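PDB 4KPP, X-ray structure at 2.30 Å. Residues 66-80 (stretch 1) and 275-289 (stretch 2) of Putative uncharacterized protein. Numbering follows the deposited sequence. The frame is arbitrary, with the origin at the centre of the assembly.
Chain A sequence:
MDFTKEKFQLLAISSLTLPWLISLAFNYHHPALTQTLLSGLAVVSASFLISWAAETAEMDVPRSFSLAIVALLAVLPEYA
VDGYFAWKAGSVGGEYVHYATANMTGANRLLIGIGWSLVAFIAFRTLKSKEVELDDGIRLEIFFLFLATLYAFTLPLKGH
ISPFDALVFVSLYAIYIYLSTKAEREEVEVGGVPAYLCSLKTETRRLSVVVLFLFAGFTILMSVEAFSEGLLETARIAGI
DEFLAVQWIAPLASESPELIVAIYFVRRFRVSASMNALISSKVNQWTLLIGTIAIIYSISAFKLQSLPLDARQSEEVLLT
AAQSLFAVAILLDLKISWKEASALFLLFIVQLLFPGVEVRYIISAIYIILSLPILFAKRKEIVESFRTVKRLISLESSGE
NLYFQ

Stretch 1 66-80: SLAIVALLAVLPEYA
Stretch 2, residues 275-289: MNALISSKVNQWTLL

Stretch 1 is a helix from L67 to about L73, a type I turn from L73 to L76, and a second helix from L76 onward. S66 (chi1 p) caps the first, its OG accepting from I69 N at 3.2 Å. Stretch 2 is helical from M275 to Q285, leaves helical geometry at W286 and resumes helix at L288. The first helix crosses 275-285 at -71°, with axes 8.5 Å apart at closest approach; the second runs at 18° to it, 11.8 Å away. CA atoms pair A68 with S280 (5.8 Å), A71 with S281 (5.3 Å) and Y79 with L289 (6.6 Å). Together the stretches bury 643 Å².

Y79 covers most, 97 Å². Its CA-to-CB bond points sideways, but chi1 m carries the ring in among N284, Q285, L288 and L289, and chi2 75° sets its plane. There Y79 OH donates a very short hydrogen bond, 2.5 Å, to N284 OD1, which lies at the ring edge. L289 (61 Å²; chi1 -140°, between wells; chi2 t) covers one face: L289 CG sits 4.0 Å from the centroid of the Y79 ring, 15° off the normal, a CH-pi contact. L288 (chi1 t, chi2 p) adds CD2, 3.7 Å from Y79 CE2 and 3.8 Å from L72 CD1, so it packs against both side chains.

N284 (52 Å²; chi1 p, chi2 73°) suits its place because its amide offers both an acceptor and a donor. While OD1 accepts the hydrogen bond from Y79 OH, N284 ND2 donates to water 1 at 3.2 Å. That water donates to A68 O at 2.7 Å and hydrogen-bonds S280 OG at 2.8 Å, bridging the helices.

At the crossing, small residues permit close packing: A71 CB lies 3.8 Å from both A277 O and S280 OG, and A68 CA 3.4 Å from S280 OG. V75 (chi1 m) places CG1 3.4 Å from S281 OG, which accepts from Q285 NE2 at 2.8 Å.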

ATOM      1  N   SER A  66      -9.489 -10.455  -8.527  1.00 37.74           N
ATOM      2  CA  SER A  66      -9.686 -10.773  -7.120  1.00 34.44           C
ATOM      3  C   SER A  66      -9.591  -9.507  -6.281  1.00 34.69           C
ATOM      4  O   SER A  66      -9.079  -8.485  -6.736  1.00 31.01           O
ATOM      5  CB  SER A  66      -8.628 -11.765  -6.649  1.00 29.81           C
ATOM      6  OG  SER A  66      -7.353 -11.149  -6.623  1.00 30.82           O
ATOM      7  N   LEU A  67     -10.080  -9.584  -5.049  1.00 37.35           N
ATOM      8  CA  LEU A  67     -10.036  -8.452  -4.133  1.00 38.31           C
ATOM      9  C   LEU A  67      -8.588  -8.053  -3.858  1.00 37.71           C
ATOM     10  O   LEU A  67      -8.290  -6.884  -3.623  1.00 39.74           O
ATOM     11  CB  LEU A  67     -10.767  -8.791  -2.829  1.00 36.13           C
ATOM     12  CG  LEU A  67     -11.215  -7.636  -1.926  1.00 35.91           C
ATOM     13  CD1 LEU A  67     -12.448  -8.040  -1.137  1.00 36.87           C
ATOM     14  CD2 LEU A  67     -10.101  -7.196  -0.982  1.00 36.59           C
ATOM     15  N   ALA A  68      -7.692  -9.034  -3.896  1.00 34.76           N
ATOM     16  CA  ALA A  68      -6.275  -8.782  -3.680  1.00 29.81           C
ATOM     17  C   ALA A  68      -5.702  -7.928  -4.805  1.00 26.66           C
ATOM     18  O   ALA A  68      -4.937  -6.997  -4.559  1.00 27.60           O
ATOM     19  CB  ALA A  68      -5.515 -10.098  -3.562  1.00 27.48           C
ATOM     20  N   ILE A  69      -6.086  -8.245  -6.037  1.00 27.54           N
ATOM     21  CA  ILE A  69      -5.614  -7.505  -7.203  1.00 26.20           C
ATOM     22  C   ILE A  69      -6.130  -6.068  -7.219  1.00 26.59           C
ATOM     23  O   ILE A  69      -5.387  -5.140  -7.546  1.00 31.12           O
ATOM     24  CB  ILE A  69      -5.958  -8.238  -8.528  1.00 49.53           C
ATOM     25  CG1 ILE A  69      -4.835  -9.210  -8.896  1.00 50.99           C
ATOM     26  CG2 ILE A  69      -6.174  -7.254  -9.667  1.00 48.92           C
ATOM     27  CD1 ILE A  69      -4.993  -9.842 -10.264  1.00 54.92           C
ATOM     28  N   VAL A  70      -7.394  -5.877  -6.848  1.00 25.52           N
ATOM     29  CA  VAL A  70      -7.947  -4.528  -6.796  1.00 27.63           C
ATOM     30  C   VAL A  70      -7.320  -3.736  -5.650  1.00 26.34           C
ATOM     31  O   VAL A  70      -7.272  -2.511  -5.694  1.00 27.54           O
ATOM     32  CB  VAL A  70      -9.494  -4.514  -6.691  1.00 48.51           C
ATOM     33  CG1 VAL A  70     -10.106  -5.518  -7.655  1.00 49.33           C
ATOM     34  CG2 VAL A  70      -9.949  -4.785  -5.269  1.00 51.04           C
ATOM     35  N   ALA A  71      -6.826  -4.441  -4.636  1.00 26.67           N
ATOM     36  CA  ALA A  71      -6.140  -3.799  -3.522  1.00 24.54           C
ATOM     37  C   ALA A  71      -4.737  -3.373  -3.944  1.00 27.42           C
ATOM     38  O   ALA A  71      -4.180  -2.417  -3.408  1.00 31.88           O
ATOM     39  CB  ALA A  71      -6.084  -4.726  -2.320  1.00 24.21           C
ATOM     40  N   LEU A  72      -4.172  -4.095  -4.908  1.00 25.75           N
ATOM     41  CA  LEU A  72      -2.879  -3.736  -5.479  1.00 25.60           C
ATOM     42  C   LEU A  72      -3.018  -2.509  -6.369  1.00 25.99           C
ATOM     43  O   LEU A  72      -2.240  -1.558  -6.262  1.00 24.42           O
ATOM     44  CB  LEU A  72      -2.302  -4.902  -6.286  1.00 27.22           C
ATOM     45  CG  LEU A  72      -1.079  -4.571  -7.144  1.00 27.29           C
ATOM     46  CD1 LEU A  72       0.073  -4.097  -6.273  1.00 25.66           C
ATOM     47  CD2 LEU A  72      -0.666  -5.765  -7.993  1.00 29.75           C
ATOM     48  N   LEU A  73      -4.017  -2.537  -7.246  1.00 26.96           N
ATOM     49  CA  LEU A  73      -4.262  -1.433  -8.167  1.00 29.84           C
ATOM     50  C   LEU A  73      -4.608  -0.149  -7.418  1.00 32.16           C
ATOM     51  O   LEU A  73      -4.438   0.950  -7.944  1.00 37.23           O
ATOM     52  CB  LEU A  73      -5.371  -1.796  -9.161  1.00 29.59           C
ATOM     53  CG  LEU A  73      -5.088  -2.954 -10.130  1.00 33.54           C
ATOM     54  CD1 LEU A  73      -6.337  -3.330 -10.912  1.00 34.34           C
ATOM     55  CD2 LEU A  73      -3.948  -2.613 -11.084  1.00 35.60           C
ATOM     56  N   ALA A  74      -5.077  -0.295  -6.182  1.00 29.62           N
ATOM     57  CA  ALA A  74      -5.434   0.850  -5.346  1.00 26.77           C
ATOM     58  C   ALA A  74      -4.211   1.604  -4.811  1.00 26.68           C
ATOM     59  O   ALA A  74      -4.332   2.735  -4.337  1.00 32.16           O
ATOM     60  CB  ALA A  74      -6.333   0.410  -4.197  1.00 22.61           C
ATOM     61  N   VAL A  75      -3.040   0.976  -4.879  1.00 23.60           N
ATOM     62  CA  VAL A  75      -1.813   1.588  -4.369  1.00 23.15           C
ATOM     63  C   VAL A  75      -0.730   1.689  -5.440  1.00 26.12           C
ATOM     64  O   VAL A  75       0.462   1.693  -5.143  1.00 30.57           O
ATOM     65  CB  VAL A  75      -1.271   0.852  -3.124  1.00 22.43           C
ATOM     66  CG1 VAL A  75      -2.246   0.993  -1.965  1.00 26.44           C
ATOM     67  CG2 VAL A  75      -1.006  -0.618  -3.429  1.00 16.41           C
ATOM     68  N   LEU A  76      -1.164   1.771  -6.692  1.00 31.70           N
ATOM     69  CA  LEU A  76      -0.258   1.973  -7.819  1.00 33.29           C
ATOM     70  C   LEU A  76       0.637   3.222  -7.695  1.00 32.75           C
ATOM     71  O   LEU A  76       1.808   3.166  -8.073  1.00 33.91           O
ATOM     72  CB  LEU A  76      -1.040   1.990  -9.138  1.00 37.20           C
ATOM     73  CG  LEU A  76      -0.510   1.103 -10.265  1.00 44.25           C
ATOM     74  CD1 LEU A  76      -0.214  -0.304  -9.758  1.00 46.44           C
ATOM     75  CD2 LEU A  76      -1.502   1.058 -11.423  1.00 45.61           C
ATOM     76  N   PRO A  77       0.097   4.350  -7.184  1.00 28.63           N
ATOM     77  CA  PRO A  77       0.990   5.500  -6.996  1.00 28.81           C
ATOM     78  C   PRO A  77       2.187   5.197  -6.093  1.00 27.72           C
ATOM     79  O   PRO A  77       3.260   5.764  -6.294  1.00 28.36           O
ATOM     80  CB  PRO A  77       0.082   6.531  -6.328  1.00 29.87           C
ATOM     81  CG  PRO A  77      -1.266   6.220  -6.843  1.00 26.54           C
ATOM     82  CD  PRO A  77      -1.315   4.729  -6.977  1.00 26.69           C
ATOM     83  N   GLU A  78       2.011   4.313  -5.120  1.00 24.39           N
ATOM     84  CA  GLU A  78       3.119   3.957  -4.245  1.00 24.82           C
ATOM     85  C   GLU A  78       4.189   3.179  -5.007  1.00 23.09           C
ATOM     86  O   GLU A  78       5.386   3.402  -4.816  1.00 21.31           O
ATOM     87  CB  GLU A  78       2.636   3.162  -3.030  1.00 21.48           C
ATOM     88  CG  GLU A  78       3.761   2.507  -2.231  1.00 21.35           C
ATOM     89  CD  GLU A  78       4.818   3.499  -1.748  1.00 27.08           C
ATOM     90  OE1 GLU A  78       5.976   3.077  -1.535  1.00 28.01           O
ATOM     91  OE2 GLU A  78       4.496   4.692  -1.567  1.00 22.63           O
ATOM     92  N   TYR A  79       3.755   2.269  -5.872  1.00 19.23           N
ATOM     93  CA  TYR A  79       4.690   1.503  -6.684  1.00 24.04           C
ATOM     94  C   TYR A  79       5.428   2.400  -7.667  1.00 27.05           C
ATOM     95  O   TYR A  79       6.610   2.194  -7.939  1.00 32.02           O
ATOM     96  CB  TYR A  79       3.974   0.367  -7.423  1.00 23.09           C
ATOM     97  CG  TYR A  79       3.685  -0.820  -6.539  1.00 23.71           C
ATOM     98  CD1 TYR A  79       2.658  -0.779  -5.605  1.00 20.81           C
ATOM     99  CD2 TYR A  79       4.444  -1.980  -6.631  1.00 21.43           C
ATOM    100  CE1 TYR A  79       2.395  -1.858  -4.788  1.00 18.19           C
ATOM    101  CE2 TYR A  79       4.187  -3.066  -5.820  1.00 19.24           C
ATOM    102  CZ  TYR A  79       3.160  -3.000  -4.901  1.00 19.21           C
ATOM    103  OH  TYR A  79       2.898  -4.076  -4.086  1.00 20.30           O
ATOM    104  N   ALA A  80       4.729   3.403  -8.188  1.00 28.45           N
ATOM    105  CA  ALA A  80       5.314   4.300  -9.178  1.00 28.55           C
ATOM    106  C   ALA A  80       6.317   5.263  -8.552  1.00 24.66           C
ATOM    107  O   ALA A  80       7.384   5.502  -9.113  1.00 23.99           O
ATOM    108  CB  ALA A  80       4.226   5.060  -9.911  1.00 29.79           C
ATOM    109  N   MET A 275     -11.590  -3.433   5.659  1.00 37.70           N
ATOM    110  CA  MET A 275     -10.397  -3.943   6.328  1.00 38.14           C
ATOM    111  C   MET A 275      -9.700  -5.027   5.509  1.00 34.82           C
ATOM    112  O   MET A 275      -8.480  -5.159   5.564  1.00 35.85           O
ATOM    113  CB  MET A 275     -10.732  -4.479   7.723  1.00 40.35           C
ATOM    114  CG  MET A 275     -11.211  -3.427   8.714  1.00 41.17           C
ATOM    115  SD  MET A 275     -10.075  -2.037   8.908  1.00 63.19           S
ATOM    116  CE  MET A 275      -8.540  -2.877   9.282  1.00 32.94           C
ATOM    117  N   ASN A 276     -10.476  -5.807   4.762  1.00 33.27           N
ATOM    118  CA  ASN A 276      -9.909  -6.811   3.865  1.00 31.47           C
ATOM    119  C   ASN A 276      -8.934  -6.184   2.878  1.00 29.04           C
ATOM    120  O   ASN A 276      -7.891  -6.759   2.573  1.00 29.16           O
ATOM    121  CB  ASN A 276     -11.009  -7.543   3.090  1.00 30.46           C
ATOM    122  CG  ASN A 276     -11.718  -8.587   3.925  1.00 36.55           C
ATOM    123  OD1 ASN A 276     -11.154  -9.130   4.872  1.00 38.04           O
ATOM    124  ND2 ASN A 276     -12.966  -8.878   3.572  1.00 38.71           N
ATOM    125  N   ALA A 277      -9.288  -5.001   2.387  1.00 27.97           N
ATOM    126  CA  ALA A 277      -8.488  -4.303   1.394  1.00 26.65           C
ATOM    127  C   ALA A 277      -7.217  -3.735   2.010  1.00 29.65           C
ATOM    128  O   ALA A 277      -6.137  -3.837   1.425  1.00 31.00           O
ATOM    129  CB  ALA A 277      -9.309  -3.193   0.736  1.00 22.06           C
ATOM    130  N   LEU A 278      -7.351  -3.135   3.189  1.00 29.97           N
ATOM    131  CA  LEU A 278      -6.206  -2.558   3.887  1.00 29.94           C
ATOM    132  C   LEU A 278      -5.202  -3.628   4.304  1.00 26.78           C
ATOM    133  O   LEU A 278      -3.991  -3.400   4.284  1.00 27.95           O
ATOM    134  CB  LEU A 278      -6.662  -1.773   5.116  1.00 31.29           C
ATOM    135  CG  LEU A 278      -7.476  -0.502   4.877  1.00 35.33           C
ATOM    136  CD1 LEU A 278      -7.674   0.228   6.189  1.00 37.11           C
ATOM    137  CD2 LEU A 278      -6.801   0.398   3.855  1.00 36.47           C
ATOM    138  N   ILE A 279      -5.711  -4.791   4.690  1.00 24.73           N
ATOM    139  CA  ILE A 279      -4.853  -5.896   5.099  1.00 26.92           C
ATOM    140  C   ILE A 279      -4.162  -6.517   3.887  1.00 25.26           C
ATOM    141  O   ILE A 279      -2.966  -6.810   3.928  1.00 25.33           O
ATOM    142  CB  ILE A 279      -5.646  -6.957   5.890  1.00 27.33           C
ATOM    143  CG1 ILE A 279      -6.092  -6.377   7.239  1.00 27.61           C
ATOM    144  CG2 ILE A 279      -4.819  -8.228   6.075  1.00 23.25           C
ATOM    145  CD1 ILE A 279      -7.118  -7.218   7.974  1.00 17.61           C
ATOM    146  N   SER A 280      -4.915  -6.694   2.804  1.00 25.96           N
ATOM    147  CA  SER A 280      -4.365  -7.211   1.553  1.00 25.97           C
ATOM    148  C   SER A 280      -3.382  -6.229   0.919  1.00 21.83           C
ATOM    149  O   SER A 280      -2.407  -6.636   0.294  1.00 24.27           O
ATOM    150  CB  SER A 280      -5.485  -7.547   0.563  1.00 25.31           C
ATOM    151  OG  SER A 280      -4.950  -8.002  -0.669  1.00 27.85           O
ATOM    152  N   SER A 281      -3.648  -4.937   1.077  1.00 17.54           N
ATOM    153  CA  SER A 281      -2.744  -3.907   0.576  1.00 18.52           C
ATOM    154  C   SER A 281      -1.422  -3.958   1.329  1.00 22.01           C
ATOM    155  O   SER A 281      -0.357  -3.720   0.751  1.00 18.81           O
ATOM    156  CB  SER A 281      -3.370  -2.520   0.712  1.00 19.97           C
ATOM    157  OG  SER A 281      -2.466  -1.513   0.297  1.00 24.66           O
ATOM    158  N   LYS A 282      -1.498  -4.259   2.623  1.00 22.16           N
ATOM    159  CA  LYS A 282      -0.297  -4.489   3.416  1.00 21.85           C
ATOM    160  C   LYS A 282       0.472  -5.672   2.847  1.00 19.52           C
ATOM    161  O   LYS A 282       1.693  -5.632   2.765  1.00 20.96           O
ATOM    162  CB  LYS A 282      -0.642  -4.717   4.893  1.00 23.68           C
ATOM    163  CG  LYS A 282       0.487  -5.313   5.739  1.00 19.62           C
ATOM    164  CD  LYS A 282       1.721  -4.418   5.798  1.00 17.66           C
ATOM    165  CE  LYS A 282       2.854  -5.126   6.536  1.00 22.79           C
ATOM    166  NZ  LYS A 282       4.122  -4.343   6.569  1.00 25.73           N
ATOM    167  N   VAL A 283      -0.245  -6.711   2.429  1.00 20.38           N
ATOM    168  CA  VAL A 283       0.397  -7.898   1.868  1.00 23.95           C
ATOM    169  C   VAL A 283       1.254  -7.569   0.644  1.00 24.66           C
ATOM    170  O   VAL A 283       2.435  -7.918   0.609  1.00 24.00           O
ATOM    171  CB  VAL A 283      -0.627  -9.007   1.511  1.00 19.93           C
ATOM    172  CG1 VAL A 283       0.076 -10.209   0.888  1.00 14.59           C
ATOM    173  CG2 VAL A 283      -1.404  -9.429   2.743  1.00 16.62           C
ATOM    174  N   ASN A 284       0.679  -6.897  -0.353  1.00 23.08           N
ATOM    175  CA  ASN A 284       1.450  -6.593  -1.563  1.00 22.35           C
ATOM    176  C   ASN A 284       2.595  -5.611  -1.317  1.00 23.93           C
ATOM    177  O   ASN A 284       3.677  -5.748  -1.894  1.00 22.41           O
ATOM    178  CB  ASN A 284       0.564  -6.150  -2.744  1.00 20.90           C
ATOM    179  CG  ASN A 284       0.064  -4.721  -2.618  1.00 19.36           C
ATOM    180  OD1 ASN A 284       0.823  -3.767  -2.789  1.00 20.67           O
ATOM    181  ND2 ASN A 284      -1.229  -4.568  -2.358  1.00 16.83           N
ATOM    182  N   GLN A 285       2.365  -4.633  -0.446  1.00 22.77           N
ATOM    183  CA  GLN A 285       3.398  -3.649  -0.143  1.00 24.13           C
ATOM    184  C   GLN A 285       4.531  -4.253   0.683  1.00 22.88           C
ATOM    185  O   GLN A 285       5.640  -3.718   0.725  1.00 21.64           O
ATOM    186  CB  GLN A 285       2.799  -2.415   0.540  1.00 23.44           C
ATOM    187  CG  GLN A 285       1.906  -1.603  -0.391  1.00 29.72           C
ATOM    188  CD  GLN A 285       1.336  -0.360   0.256  1.00 32.48           C
ATOM    189  OE1 GLN A 285       2.043   0.624   0.461  1.00 39.38           O
ATOM    190  NE2 GLN A 285       0.047  -0.396   0.574  1.00 31.85           N
ATOM    191  N   TRP A 286       4.249  -5.383   1.321  1.00 21.01           N
ATOM    192  CA  TRP A 286       5.232  -6.049   2.165  1.00 25.22           C
ATOM    193  C   TRP A 286       5.777  -7.289   1.459  1.00 28.48           C
ATOM    194  O   TRP A 286       6.498  -8.088   2.054  1.00 29.95           O
ATOM    195  CB  TRP A 286       4.602  -6.400   3.517  1.00 22.54           C
ATOM    196  CG  TRP A 286       5.558  -6.788   4.609  1.00 22.02           C
ATOM    197  CD1 TRP A 286       5.442  -7.860   5.447  1.00 22.64           C
ATOM    198  CD2 TRP A 286       6.762  -6.108   4.995  1.00 22.45           C
ATOM    199  NE1 TRP A 286       6.496  -7.892   6.325  1.00 23.71           N
ATOM    200  CE2 TRP A 286       7.322  -6.830   6.069  1.00 21.15           C
ATOM    201  CE3 TRP A 286       7.423  -4.963   4.537  1.00 22.04           C
ATOM    202  CZ2 TRP A 286       8.508  -6.445   6.690  1.00 20.94           C
ATOM    203  CZ3 TRP A 286       8.602  -4.585   5.155  1.00 23.14           C
ATOM    204  CH2 TRP A 286       9.131  -5.323   6.220  1.00 24.25           C
ATOM    205  N   THR A 287       5.429  -7.434   0.183  1.00 29.40           N
ATOM    206  CA  THR A 287       5.929  -8.528  -0.650  1.00 28.18           C
ATOM    207  C   THR A 287       6.346  -8.034  -2.037  1.00 27.35           C
ATOM    208  O   THR A 287       7.534  -7.862  -2.309  1.00 24.27           O
ATOM    209  CB  THR A 287       4.894  -9.672  -0.809  1.00 25.21           C
ATOM    210  OG1 THR A 287       3.646  -9.142  -1.279  1.00 21.58           O
ATOM    211  CG2 THR A 287       4.673 -10.393   0.520  1.00 24.88           C
ATOM    212  N   LEU A 288       5.359  -7.806  -2.901  1.00 24.99           N
ATOM    213  CA  LEU A 288       5.603  -7.363  -4.273  1.00 24.44           C
ATOM    214  C   LEU A 288       6.414  -6.068  -4.350  1.00 27.84           C
ATOM    215  O   LEU A 288       7.283  -5.922  -5.212  1.00 29.27           O
ATOM    216  CB  LEU A 288       4.279  -7.197  -5.030  1.00 23.69           C
ATOM    217  CG  LEU A 288       4.398  -6.798  -6.505  1.00 26.42           C
ATOM    218  CD1 LEU A 288       4.994  -7.930  -7.339  1.00 25.39           C
ATOM    219  CD2 LEU A 288       3.053  -6.362  -7.066  1.00 29.25           C
ATOM    220  N   LEU A 289       6.127  -5.135  -3.446  1.00 24.52           N
ATOM    221  CA  LEU A 289       6.800  -3.842  -3.434  1.00 22.15           C
ATOM    222  C   LEU A 289       8.298  -3.998  -3.190  1.00 24.82           C
ATOM    223  O   LEU A 289       9.112  -3.373  -3.870  1.00 25.92           O
ATOM    224  CB  LEU A 289       6.200  -2.936  -2.358  1.00 19.06           C
ATOM    225  CG  LEU A 289       6.012  -1.451  -2.694  1.00 21.96           C
ATOM    226  CD1 LEU A 289       6.087  -0.596  -1.433  1.00 19.12           C
ATOM    227  CD2 LEU A 289       6.998  -0.954  -3.745  1.00 19.90           C
TER
HETATM  228  O   HOH W   1      -3.044  -7.213  -2.590  1.00 22.06           O